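Local coordinates for plasmin and fibronectin-binding protein A (Streptococcus pneumoniae, PDB 4MR0) that acts as a surface adhesin and invasin, binding human fibronectin, plasmin, plasminogen and serum albumin during adherence to host cells, at residues 157-163 with 180-186. Coordinates in Å, arbitrary orientation, origin at the centre of the assembly. Residue numbers count along the deposited sequence, not the author numbering.
Sequences TYLVKEI and ILNGINI. With MN (manganese (II) ion), chain F.
Ile-184 (m,t) forms the apolar centre, its CD1 4.3 Å from Ile-163 CG1 and CG1 4.4 Å from Val-160 CG2. Val-160 shares a sheet face with Tyr-158 and Ile-180, buried inside; helix 132-143 covers Val-160 and Tyr-158 through Ile-135, and Phe-194 meets Ile-180. On the other face Leu-159 and Leu-181, both t,p, touch CD1 to CD2 at 4.0 Å. Strands 157-160 and 180-182 run parallel, their axes 4.5 Å apart at closest and inclined by 32°, pairing Tyr-158 with Ile-180 (CA-CA 4.7 Å), Leu-159 with Leu-181 (4.5 Å) and Val-160 with Asn-182 (5.7 Å). Leu-181 N donates to Tyr-158 O (2.8 Å), Val-160 N to Leu-181 O (3.1 Å), and Gly-183 N to Val-160 O (2.8 Å, bent to 130°). Such parallel pairing between successive coils is characteristic of the right-handed beta-helix of pectate-lyase-like proteins, here near the N-terminal end of the modelled region; strand 220-222 continues the sheet beyond 180-182. The pairing stops where both backbones leave beta conformation, at Lys-161 (phi/psi -102/3) and Gly-183 (-114/18); a CB on Gly-183 would clash with Leu-159 CD1 and Val-160 O. Asn-182 (chi1 t) opens an Asx turn, OD1 accepting from Ile-184 N at 3.0 Å, while its ND2 hydrogen-bonds to Ser-191 OG and Met-223 O. Water 1 bridges Lys-161 O and Asn-185 N, 3.0 Å from each. At the polar edge Glu-162 divides its carboxylate: OE1 accepts from Ile-163 N (2.7 Å) and water 2 (2.7 Å); OE2, 3.5 Å from Ile-186 CD1, binds manganese at 2.2 Å, with His-189, Thr-200 O and three waters completing six ligands.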
loop_
_atom_site.group_PDB
_atom_site.type_symbol
_atom_site.label_atom_id
_atom_site.label_comp_id
_atom_site.label_asym_id
_atom_site.label_seq_id
_atom_site.Cartn_x
_atom_site.Cartn_y
_atom_site.Cartn_z
ATOM N N THR A 157 -18.709 -21.758 -4.483
ATOM C CA THR A 157 -18.677 -20.588 -3.614
ATOM C C THR A 157 -18.702 -21.109 -2.187
ATOM O O THR A 157 -19.659 -21.751 -1.765
ATOM C CB THR A 157 -19.879 -19.668 -3.865
ATOM O OG1 THR A 157 -19.888 -19.277 -5.241
ATOM C CG2 THR A 157 -19.784 -18.420 -3.005
ATOM N N TYR A 158 -17.631 -20.834 -1.452
ATOM C CA TYR A 158 -17.497 -21.309 -0.086
ATOM C C TYR A 158 -17.748 -20.228 0.950
ATOM O O TYR A 158 -16.890 -19.391 1.210
ATOM C CB TYR A 158 -16.102 -21.898 0.088
ATOM C CG TYR A 158 -15.817 -22.987 -0.918
ATOM C CD1 TYR A 158 -16.174 -24.309 -0.658
ATOM C CD2 TYR A 158 -15.246 -22.688 -2.155
ATOM C CE1 TYR A 158 -15.972 -25.307 -1.603
ATOM C CE2 TYR A 158 -15.041 -23.680 -3.114
ATOM C CZ TYR A 158 -15.408 -24.988 -2.828
ATOM O OH TYR A 158 -15.213 -25.972 -3.763
ATOM N N LEU A 159 -18.938 -20.253 1.536
ATOM C CA LEU A 159 -19.311 -19.284 2.553
ATOM C C LEU A 159 -18.660 -19.642 3.888
ATOM O O LEU A 159 -18.603 -20.818 4.253
ATOM C CB LEU A 159 -20.833 -19.280 2.733
ATOM C CG LEU A 159 -21.389 -18.512 3.935
ATOM C CD1 LEU A 159 -21.238 -17.016 3.699
ATOM C CD2 LEU A 159 -22.860 -18.878 4.151
ATOM N N VAL A 160 -18.144 -18.639 4.598
ATOM C CA VAL A 160 -17.570 -18.871 5.926
ATOM C C VAL A 160 -18.193 -17.874 6.892
ATOM O O VAL A 160 -18.271 -16.682 6.602
ATOM C CB VAL A 160 -16.021 -18.734 5.959
ATOM C CG1 VAL A 160 -15.395 -19.828 5.106
ATOM C CG2 VAL A 160 -15.584 -17.344 5.497
ATOM N N LYS A 161 -18.657 -18.364 8.034
ATOM C CA LYS A 161 -19.288 -17.488 9.011
ATOM C C LYS A 161 -18.378 -17.124 10.179
ATOM O O LYS A 161 -18.797 -16.435 11.116
ATOM C CB LYS A 161 -20.587 -18.108 9.524
ATOM C CG LYS A 161 -21.673 -18.192 8.457
ATOM C CD LYS A 161 -23.041 -18.328 9.102
ATOM C CE LYS A 161 -24.142 -18.449 8.069
ATOM N NZ LYS A 161 -25.482 -18.421 8.731
ATOM N N GLU A 162 -17.139 -17.599 10.114
ATOM C CA GLU A 162 -16.126 -17.292 11.118
ATOM C C GLU A 162 -14.764 -17.370 10.441
ATOM O O GLU A 162 -14.648 -17.836 9.301
ATOM C CB GLU A 162 -16.186 -18.261 12.305
ATOM C CG GLU A 162 -16.655 -17.624 13.628
ATOM C CD GLU A 162 -15.601 -16.734 14.302
ATOM O OE1 GLU A 162 -14.489 -16.564 13.755
ATOM O OE2 GLU A 162 -15.887 -16.204 15.398
ATOM N N ILE A 163 -13.744 -16.909 11.156
ATOM C CA ILE A 163 -12.370 -16.868 10.667
ATOM C C ILE A 163 -11.746 -18.240 10.467
ATOM O O ILE A 163 -11.930 -19.142 11.281
ATOM C CB ILE A 163 -11.476 -16.073 11.659
ATOM C CG1 ILE A 163 -12.065 -14.676 11.888
ATOM C CG2 ILE A 163 -10.048 -15.977 11.131
ATOM C CD1 ILE A 163 -11.404 -13.920 13.035
ATOM N N ILE A 180 -14.250 -17.697 -2.298
ATOM C CA ILE A 180 -14.433 -17.791 -0.862
ATOM C C ILE A 180 -15.294 -16.589 -0.494
ATOM O O ILE A 180 -14.903 -15.443 -0.722
ATOM C CB ILE A 180 -13.070 -17.780 -0.143
ATOM C CG1 ILE A 180 -12.346 -19.096 -0.452
ATOM C CG2 ILE A 180 -13.257 -17.610 1.359
ATOM C CD1 ILE A 180 -11.011 -19.246 0.206
ATOM N N LEU A 181 -16.484 -16.851 0.042
ATOM C CA LEU A 181 -17.408 -15.776 0.399
ATOM C C LEU A 181 -17.373 -15.397 1.872
ATOM O O LEU A 181 -17.657 -16.216 2.748
ATOM C CB LEU A 181 -18.837 -16.171 0.005
ATOM C CG LEU A 181 -19.955 -15.171 0.316
ATOM C CD1 LEU A 181 -19.708 -13.854 -0.414
ATOM C CD2 LEU A 181 -21.300 -15.777 -0.094
ATOM N N ASN A 182 -17.039 -14.142 2.149
ATOM C CA ASN A 182 -16.979 -13.683 3.530
ATOM C C ASN A 182 -18.355 -13.488 4.162
ATOM O O ASN A 182 -19.088 -12.554 3.816
ATOM C CB ASN A 182 -16.190 -12.382 3.626
ATOM C CG ASN A 182 -16.142 -11.850 5.041
ATOM O OD1 ASN A 182 -16.293 -12.613 5.998
ATOM N ND2 ASN A 182 -15.917 -10.545 5.184
ATOM N N GLY A 183 -18.694 -14.371 5.098
ATOM C CA GLY A 183 -19.972 -14.286 5.783
ATOM C C GLY A 183 -19.800 -13.964 7.258
ATOM O O GLY A 183 -20.711 -14.175 8.060
ATOM N N ILE A 184 -18.625 -13.455 7.619
ATOM C CA ILE A 184 -18.329 -13.111 9.006
ATOM C C ILE A 184 -19.007 -11.783 9.343
ATOM O O ILE A 184 -18.535 -10.710 8.958
ATOM C CB ILE A 184 -16.806 -12.999 9.216
ATOM C CG1 ILE A 184 -16.120 -14.244 8.642
ATOM C CG2 ILE A 184 -16.483 -12.892 10.700
ATOM C CD1 ILE A 184 -14.610 -14.119 8.513
ATOM N N ASN A 185 -20.124 -11.868 10.062
ATOM C CA ASN A 185 -20.901 -10.693 10.440
ATOM C C ASN A 185 -21.123 -10.715 11.949
ATOM O O ASN A 185 -22.215 -11.029 12.430
ATOM C CB ASN A 185 -22.235 -10.718 9.677
ATOM C CG ASN A 185 -23.139 -9.554 10.026
ATOM O OD1 ASN A 185 -22.725 -8.392 9.989
ATOM N ND2 ASN A 185 -24.390 -9.860 10.360
ATOM N N ILE A 186 -20.070 -10.363 12.684
ATOM C CA ILE A 186 -20.082 -10.373 14.141
ATOM C C ILE A 186 -19.796 -8.988 14.725
ATOM O O ILE A 186 -18.860 -8.299 14.314
ATOM C CB ILE A 186 -19.033 -11.394 14.655
ATOM C CG1 ILE A 186 -19.321 -12.770 14.044
ATOM C CG2 ILE A 186 -19.067 -11.487 16.165
ATOM C CD1 ILE A 186 -18.245 -13.808 14.310
HETATM MN MN MN F . -14.770 -15.129 16.942
HETATM O O HOH W 1 -21.091 -14.569 10.903
HETATM O O HOH W 2 -12.853 -15.919 15.764
HETATM O O HOH W 3 -16.835 -14.683 18.050
HETATM O O HOH W 4 -14.604 -17.170 17.917
#